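Local coordinates for tRNA threonylcarbamoyladenosine biosynthesis protein TsaB (Pseudomonas aeruginosa, PDB 5BR9) that probably takes part in forming the threonylcarbamoyl modification of adenosine 37 in tRNA, as a TsaB-type relative of the KAE1/TsaD proteins, at residues 34-39 with 193-198; 66-71 with 92-97; 128-133 with 151-156. All blocks are in the same frame, centred on the assembly; numbering follows the deposited sequence. Where two conformers were deposited one is given.

Contact 1: 34-39 with 193-198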
# COMPACT_ATOMS: atom_id res chain seq x y z
N SER A 34 -22.16 7.17 -4.19
CA SER A 34 -20.74 7.55 -4.13
C SER A 34 -20.49 8.70 -3.19
O SER A 34 -21.41 9.44 -2.84
CB SER A 34 -20.20 7.91 -5.53
OG SER A 34 -20.79 9.09 -6.04
N HIS A 35 -19.23 8.82 -2.76
CA HIS A 35 -18.80 9.98 -1.99
C HIS A 35 -17.38 10.36 -2.39
O HIS A 35 -16.55 9.51 -2.72
CB HIS A 35 -18.91 9.71 -0.49
CG HIS A 35 -20.33 9.70 0.01
ND1 HIS A 35 -21.07 10.86 0.16
CD2 HIS A 35 -21.15 8.68 0.37
CE1 HIS A 35 -22.28 10.55 0.59
NE2 HIS A 35 -22.35 9.24 0.73
N TYR A 36 -17.13 11.66 -2.39
CA TYR A 36 -15.93 12.23 -2.99
C TYR A 36 -15.40 13.37 -2.10
O TYR A 36 -16.15 14.25 -1.71
CB TYR A 36 -16.31 12.72 -4.40
CG TYR A 36 -15.26 13.39 -5.26
CD1 TYR A 36 -14.63 12.70 -6.30
CD2 TYR A 36 -14.95 14.74 -5.10
CE1 TYR A 36 -13.69 13.32 -7.13
CE2 TYR A 36 -14.01 15.37 -5.93
CZ TYR A 36 -13.38 14.66 -6.94
OH TYR A 36 -12.46 15.29 -7.75
N GLU A 37 -14.11 13.32 -1.76
CA GLU A 37 -13.50 14.39 -0.96
C GLU A 37 -12.12 14.77 -1.49
O GLU A 37 -11.35 13.89 -1.88
CB GLU A 37 -13.37 13.96 0.51
CG GLU A 37 -14.68 13.87 1.26
CD GLU A 37 -14.48 13.40 2.70
OE1 GLU A 37 -13.36 13.53 3.24
OE2 GLU A 37 -15.46 12.89 3.28
N VAL A 38 -11.79 16.06 -1.49
CA VAL A 38 -10.41 16.45 -1.77
C VAL A 38 -9.69 16.55 -0.43
O VAL A 38 -10.04 17.35 0.42
CB VAL A 38 -10.32 17.77 -2.59
CG1 VAL A 38 -10.92 17.57 -3.98
CG2 VAL A 38 -10.99 18.92 -1.90
N ILE A 39 -8.69 15.68 -0.25
CA ILE A 39 -7.93 15.62 1.00
C ILE A 39 -6.51 15.17 0.73
O ILE A 39 -6.21 13.97 0.77
CB ILE A 39 -8.62 14.69 2.04
CG1 ILE A 39 -9.20 13.44 1.37
CG2 ILE A 39 -9.68 15.44 2.84
CD1 ILE A 39 -8.59 12.15 1.87
N LEU A 193 -10.64 15.29 -12.53
CA LEU A 193 -9.99 14.22 -11.79
C LEU A 193 -10.86 12.94 -11.86
O LEU A 193 -12.02 13.01 -12.21
CB LEU A 193 -9.77 14.65 -10.33
CG LEU A 193 -8.87 15.87 -10.08
CD1 LEU A 193 -8.72 16.16 -8.59
CD2 LEU A 193 -7.48 15.66 -10.73
N PRO A 194 -10.26 11.77 -11.57
CA PRO A 194 -11.01 10.51 -11.49
C PRO A 194 -12.08 10.55 -10.40
O PRO A 194 -11.90 11.23 -9.41
CB PRO A 194 -9.93 9.48 -11.14
CG PRO A 194 -8.69 10.06 -11.67
CD PRO A 194 -8.81 11.53 -11.46
N HIS A 195 -13.18 9.84 -10.60
CA HIS A 195 -14.28 9.81 -9.65
C HIS A 195 -14.74 8.34 -9.51
O HIS A 195 -14.96 7.65 -10.51
CB HIS A 195 -15.39 10.72 -10.14
CG HIS A 195 -16.42 11.07 -9.12
ND1 HIS A 195 -17.17 10.12 -8.46
CD2 HIS A 195 -16.88 12.27 -8.69
CE1 HIS A 195 -18.01 10.72 -7.64
NE2 HIS A 195 -17.86 12.02 -7.77
N ALA A 196 -14.85 7.85 -8.28
CA ALA A 196 -15.22 6.45 -8.05
C ALA A 196 -16.56 6.08 -8.70
O ALA A 196 -16.78 4.92 -9.06
CB ALA A 196 -15.26 6.17 -6.56
N GLU A 197 -17.45 7.05 -8.85
CA GLU A 197 -18.72 6.81 -9.52
C GLU A 197 -18.51 6.29 -10.95
O GLU A 197 -19.21 5.38 -11.42
CB GLU A 197 -19.57 8.08 -9.55
CG GLU A 197 -20.85 7.91 -10.36
CD GLU A 197 -21.74 9.13 -10.34
OE1 GLU A 197 -21.37 10.15 -9.71
OE2 GLU A 197 -22.82 9.08 -10.96
N ASP A 198 -17.55 6.86 -11.65
CA ASP A 198 -17.28 6.46 -13.03
C ASP A 198 -16.38 5.22 -13.07
O ASP A 198 -16.49 4.40 -13.99
CB ASP A 198 -16.68 7.63 -13.79
CG ASP A 198 -17.55 8.87 -13.69
OD1 ASP A 198 -18.67 8.86 -14.27
OD2 ASP A 198 -17.16 9.83 -12.99
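Tyr-36 lies with its ring nearly parallel to the imidazole of His-195 but displaced along it, the planes turned only 15° from each other and the centroids 4.6 Å apart. The displacement leaves little ring-on-ring overlap, and the close part is one corner of each: CD1 of Tyr-36 sits over one face of the imidazole near its rim, 3.3 Å from CD2 of His-195. CG of Tyr-36 is anti to its backbone N (chi1 179°). The CE1 edge of the phenol meets the carbonyl O of Pro-194 at 3.6 Å, near the ring plane. The imidazole is held at its edge by a capping bond: His-195 is the N-cap of helix 196-208, and its ND1 accepts from the N of Glu-197 at 3.1 Å, the donor lying almost in the ring plane. Strand 31-38 is an outermost strand of the five-stranded mixed sheet with order 3-2-1-4-5, the arrangement of the actin-like ATPase (ASKHA) fold, and the contact sets the start of this late helix against it. Arg-110 of helix 103-115 touches the side chains of both Tyr-36 and His-195, and the Ser-23 hydroxyl bonds the N of Ala-196. Beyond this ring pair the fit is looser and more exposed. At one end the Tyr-36 hydroxyl rests against CB (3.8 Å) and CD1 of Leu-193, the two side chains crossing at about a right angle. At the other, OG of Ser-34 stands at the imidazole edge, 3.6 Å from CE1 of His-195, and 3.9 Å from CB of Glu-197, with no hydrogen bond joining the two segments.

Contact 2: 66-71 with 92-97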
# COMPACT_ATOMS: atom_id res chain seq x y z
N ASP A 66 -19.30 -8.37 -4.06
CA ASP A 66 -18.91 -9.44 -4.96
C ASP A 66 -17.49 -9.29 -5.50
O ASP A 66 -16.80 -10.27 -5.78
CB ASP A 66 -19.91 -9.51 -6.12
CG ASP A 66 -21.32 -9.88 -5.65
OD1 ASP A 66 -21.43 -10.74 -4.75
OD2 ASP A 66 -22.31 -9.33 -6.18
N ALA A 67 -17.06 -8.04 -5.66
CA ALA A 67 -15.74 -7.74 -6.20
C ALA A 67 -15.36 -6.30 -5.85
O ALA A 67 -16.24 -5.46 -5.58
CB ALA A 67 -15.71 -7.96 -7.72
N ILE A 68 -14.06 -6.01 -5.83
CA ILE A 68 -13.57 -4.67 -5.47
C ILE A 68 -12.78 -4.09 -6.62
O ILE A 68 -11.84 -4.71 -7.11
CB ILE A 68 -12.72 -4.70 -4.20
CG1 ILE A 68 -13.47 -5.43 -3.07
CG2 ILE A 68 -12.39 -3.29 -3.79
CD1 ILE A 68 -12.62 -5.69 -1.86
N ALA A 69 -13.20 -2.91 -7.07
CA ALA A 69 -12.53 -2.21 -8.16
C ALA A 69 -11.74 -1.02 -7.64
O ALA A 69 -12.14 -0.38 -6.67
CB ALA A 69 -13.55 -1.75 -9.18
N PHE A 70 -10.63 -0.71 -8.30
CA PHE A 70 -9.82 0.44 -7.91
C PHE A 70 -9.11 1.06 -9.12
O PHE A 70 -8.84 0.36 -10.10
CB PHE A 70 -8.78 0.06 -6.85
CG PHE A 70 -7.72 -0.88 -7.36
CD1 PHE A 70 -6.47 -0.40 -7.72
CD2 PHE A 70 -7.98 -2.23 -7.49
CE1 PHE A 70 -5.49 -1.26 -8.20
CE2 PHE A 70 -7.00 -3.10 -7.97
CZ PHE A 70 -5.77 -2.62 -8.32
N GLY A 71 -8.81 2.35 -9.05
CA GLY A 71 -7.99 2.99 -10.06
C GLY A 71 -6.53 2.59 -9.89
O GLY A 71 -5.94 2.84 -8.85
N PHE A 92 -8.46 -10.31 -0.14
CA PHE A 92 -7.92 -11.56 0.38
C PHE A 92 -8.75 -12.06 1.57
O PHE A 92 -9.00 -13.27 1.73
CB PHE A 92 -6.47 -11.37 0.79
CG PHE A 92 -5.79 -12.60 1.32
CD1 PHE A 92 -5.13 -13.46 0.46
CD2 PHE A 92 -5.78 -12.87 2.67
CE1 PHE A 92 -4.46 -14.57 0.95
CE2 PHE A 92 -5.13 -13.98 3.17
CZ PHE A 92 -4.47 -14.84 2.30
N ALA A 93 -9.14 -11.13 2.43
CA ALA A 93 -9.91 -11.49 3.61
C ALA A 93 -11.33 -11.92 3.26
O ALA A 93 -11.85 -12.86 3.87
CB ALA A 93 -9.94 -10.33 4.58
N LEU A 94 -11.96 -11.27 2.28
CA LEU A 94 -13.32 -11.61 1.88
C LEU A 94 -13.32 -12.83 0.98
O LEU A 94 -14.32 -13.56 0.90
CB LEU A 94 -14.02 -10.44 1.14
CG LEU A 94 -14.32 -9.14 1.89
CD1 LEU A 94 -14.76 -8.04 0.92
CD2 LEU A 94 -15.37 -9.33 3.03
N GLN A 95 -12.18 -13.05 0.32
CA GLN A 95 -12.00 -14.06 -0.74
C GLN A 95 -12.85 -13.68 -1.93
O GLN A 95 -13.64 -14.47 -2.44
CB GLN A 95 -12.32 -15.47 -0.25
CG GLN A 95 -11.52 -15.85 1.00
CD GLN A 95 -11.63 -17.31 1.36
OE1 GLN A 95 -12.52 -18.03 0.88
NE2 GLN A 95 -10.72 -17.78 2.21
N ARG A 96 -12.68 -12.44 -2.37
CA ARG A 96 -13.37 -11.88 -3.53
C ARG A 96 -12.35 -11.33 -4.53
O ARG A 96 -11.22 -11.03 -4.15
CB ARG A 96 -14.34 -10.77 -3.11
CG ARG A 96 -15.51 -11.26 -2.30
CD ARG A 96 -16.41 -12.20 -3.13
NE ARG A 96 -17.47 -12.73 -2.28
CZ ARG A 96 -18.46 -13.52 -2.68
NH1 ARG A 96 -18.55 -13.89 -3.95
NH2 ARG A 96 -19.38 -13.92 -1.80
N PRO A 97 -12.74 -11.23 -5.80
CA PRO A 97 -11.76 -10.76 -6.80
C PRO A 97 -11.57 -9.23 -6.86
O PRO A 97 -12.38 -8.49 -6.31
CB PRO A 97 -12.31 -11.32 -8.13
CG PRO A 97 -13.74 -11.57 -7.89
CD PRO A 97 -13.98 -11.76 -6.42
O HOH W 1 -17.36 -12.91 -6.46
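The N of Ile-68 bonds to the carbonyl O of Pro-97 at 3.0 Å, nearly straight at 166°, where the touching parts of 66-71 and 92-97 run 75° apart. The same oxygen also receives a CA-H...O contact from Ala-67, whose CA is 3.4 Å away. Segment 92-97 is the return of a beta-alpha-beta crossover: helix 77-94 ends, Gln-95 turns with positive phi, and the chain enters strand 98-101 beside strand 67-71. Ile-68 touches Leu-94 at the helix end, methyl CD1 to methyl CD1, 4.2 Å apart, while CB of Ala-67 meets the Pro-97 ring at CG. Trp-207 of helix 196-208 packs on Ala-67 and Pro-97. Arg-96 bends at chi2 (-65°) and brings CD to 3.3 Å from the carbonyl O of Asp-66, a distance that CD of Pro-97 matches. One water bridges that oxygen and NH1 of Arg-96, donating to the first and accepting from the second. The Asp-66 carboxylate, held through OD2 by the N of Thr-11, keeps OD1 4.3 Å from NH1 of Arg-96 and well out of the guanidinium plane. The charges therefore probably attract only at a distance, and the direct polar link is the backbone bond, supplemented by the water.

Contact 3: 128-133 with 151-156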
# COMPACT_ATOMS: atom_id res chain seq x y z
N MET A 128 8.45 14.60 -14.81
CA MET A 128 9.59 14.77 -15.71
C MET A 128 9.22 15.12 -17.15
O MET A 128 9.69 14.51 -18.11
CB MET A 128 10.46 13.51 -15.68
CG MET A 128 11.10 13.24 -14.32
SD MET A 128 11.68 14.76 -13.50
CE MET A 128 10.64 14.77 -12.03
N ASP A 129 8.39 16.15 -17.28
CA ASP A 129 8.08 16.75 -18.57
C ASP A 129 7.40 15.78 -19.52
O ASP A 129 7.55 15.86 -20.73
CB ASP A 129 9.34 17.32 -19.24
CG ASP A 129 9.02 18.43 -20.23
OD1 ASP A 129 7.97 19.09 -20.02
OD2 ASP A 129 9.79 18.65 -21.20
N GLU A 130 6.62 14.86 -18.95
CA GLU A 130 5.82 13.95 -19.76
C GLU A 130 4.39 13.87 -19.23
O GLU A 130 4.11 14.28 -18.10
CB GLU A 130 6.43 12.55 -19.77
CG GLU A 130 7.80 12.47 -20.43
CD GLU A 130 8.30 11.05 -20.53
OE1 GLU A 130 8.27 10.32 -19.51
OE2 GLU A 130 8.73 10.67 -21.63
N VAL A 131 3.50 13.33 -20.06
CA VAL A 131 2.13 13.07 -19.66
C VAL A 131 1.74 11.65 -19.97
O VAL A 131 2.17 11.08 -20.97
CB VAL A 131 1.14 14.06 -20.34
CG1 VAL A 131 1.40 15.50 -19.92
CG2 VAL A 131 1.23 13.94 -21.86
N TYR A 132 0.88 11.10 -19.12
CA TYR A 132 0.18 9.88 -19.43
C TYR A 132 -0.96 10.21 -20.38
O TYR A 132 -1.62 11.24 -20.21
CB TYR A 132 -0.34 9.24 -18.16
CG TYR A 132 0.73 8.82 -17.18
CD1 TYR A 132 1.56 7.73 -17.45
CD2 TYR A 132 0.93 9.51 -15.99
CE1 TYR A 132 2.54 7.33 -16.54
CE2 TYR A 132 1.91 9.12 -15.09
CZ TYR A 132 2.72 8.04 -15.37
OH TYR A 132 3.69 7.65 -14.46
N TRP A 133 -1.16 9.35 -21.38
CA TRP A 133 -2.03 9.64 -22.51
C TRP A 133 -2.83 8.42 -22.96
O TRP A 133 -2.27 7.36 -23.15
CB TRP A 133 -1.18 10.17 -23.67
CG TRP A 133 -1.91 10.44 -24.95
CD1 TRP A 133 -2.01 9.60 -26.03
CD2 TRP A 133 -2.60 11.63 -25.30
NE1 TRP A 133 -2.71 10.21 -27.04
CE2 TRP A 133 -3.10 11.45 -26.61
CE3 TRP A 133 -2.85 12.84 -24.63
CZ2 TRP A 133 -3.84 12.44 -27.27
CZ3 TRP A 133 -3.59 13.82 -25.28
CH2 TRP A 133 -4.07 13.61 -26.59
N VAL A 151 3.12 7.01 -21.98
CA VAL A 151 3.66 8.16 -21.28
C VAL A 151 4.60 8.85 -22.27
O VAL A 151 5.51 8.23 -22.79
CB VAL A 151 4.35 7.77 -19.97
CG1 VAL A 151 5.36 6.66 -20.20
CG2 VAL A 151 5.02 8.98 -19.31
N LEU A 152 4.36 10.12 -22.54
CA LEU A 152 4.93 10.77 -23.71
C LEU A 152 5.24 12.23 -23.46
O LEU A 152 4.52 12.88 -22.71
CB LEU A 152 3.94 10.69 -24.88
CG LEU A 152 3.49 9.36 -25.47
CD1 LEU A 152 2.20 9.58 -26.27
CD2 LEU A 152 4.57 8.78 -26.35
N PRO A 153 6.28 12.76 -24.13
CA PRO A 153 6.40 14.22 -24.23
C PRO A 153 5.12 14.72 -24.88
O PRO A 153 4.62 14.09 -25.81
CB PRO A 153 7.59 14.43 -25.16
CG PRO A 153 8.30 13.13 -25.20
CD PRO A 153 7.27 12.07 -24.97
N PRO A 154 4.58 15.84 -24.41
CA PRO A 154 3.34 16.38 -24.97
C PRO A 154 3.41 16.58 -26.49
O PRO A 154 2.38 16.44 -27.17
CB PRO A 154 3.17 17.70 -24.22
CG PRO A 154 4.55 18.03 -23.70
CD PRO A 154 5.16 16.71 -23.37
N GLU A 155 4.61 16.85 -27.00
CA GLU A 155 4.85 17.03 -28.44
C GLU A 155 4.52 15.81 -29.29
O GLU A 155 4.45 15.90 -30.52
CB GLU A 155 6.33 17.39 -28.69
CG GLU A 155 6.71 18.81 -28.32
CD GLU A 155 6.97 19.00 -26.83
OE1 GLU A 155 6.88 18.01 -26.06
OE2 GLU A 155 7.27 20.15 -26.42
N ARG A 156 4.36 14.65 -28.66
CA ARG A 156 4.22 13.44 -29.43
C ARG A 156 2.84 12.80 -29.31
O ARG A 156 2.58 11.83 -30.01
CB ARG A 156 5.30 12.44 -29.04
CG ARG A 156 6.70 12.84 -29.50
CD ARG A 156 7.73 11.80 -29.08
NE ARG A 156 7.49 10.50 -29.70
CZ ARG A 156 7.72 9.34 -29.11
NH1 ARG A 156 8.20 9.30 -27.87
NH2 ARG A 156 7.46 8.20 -29.75
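Val-131 and Leu-152 form an antiparallel hydrogen-bonded pair where the open end of a beta hairpin, strands 131-139 and 142-152, comes together at the margin of the second five-stranded sheet. Two backbone bonds close the pair: Val-131 N to Leu-152 O and Leu-152 N to Val-131 O, both 2.9 Å. The next pair, Tyr-132 with Val-151, is non-hydrogen-bonded, and CA of Val-151 adds a CA-H...O contact to the O of Val-131 at 3.3 Å. On that face the two side chains lie side by side pointing the same way, CB of Val-151 resting 3.8 Å from CD1 of Tyr-132. CG2 of Val-151, anti to its own backbone N, reaches instead toward Glu-130 and lies 3.5 Å from its OE1. The extended Glu-130 chain runs beside Pro-153, and OE2 is 3.9 Å from the ring carbon CD of Pro-153. Elsewhere, CD1 of Leu-152 meets CD1 of the Trp-133 indole, whose NE1 bonds to the O of Ala-158. Past the bridge the chains part: Pro-153 leads into a short 3-10 turn, where the CD of Pro-154 touches the O of Asp-129. Arg-180 forms salt bridges with both Asp-129 and Glu-155, tying the two diverging ends together from outside. Hydrogen bonding across the pair is thus confined to main chain, and the carboxylate of Glu-130 makes no hydrogen bond to the facing segment, its nearest neighbours there being CG2 of Val-151 and CD of Pro-153.

How the contacts relate
Contacts 1 and 2 both reach the sheet that contains strands 31-38, 67-71 and 98-101, with centres about 19 Å apart; contact 1 is at one outermost strand, and contact 2 lies where the chain enters the other. Helix 196-208 links them, its start belonging to contact 1 and its Trp-207 packing at contact 2. Contact 3 belongs to the second sheet, its centre about 25 Å from that of contact 1 and about 32 Å from that of contact 2, across the chain's centre from the latter. Along the sequence contact 2 closes before contact 3 opens, and both fall between the segments of contact 1. The late helix thus returns to the first sheet, consistent with the two-lobed actin-like ATPase fold.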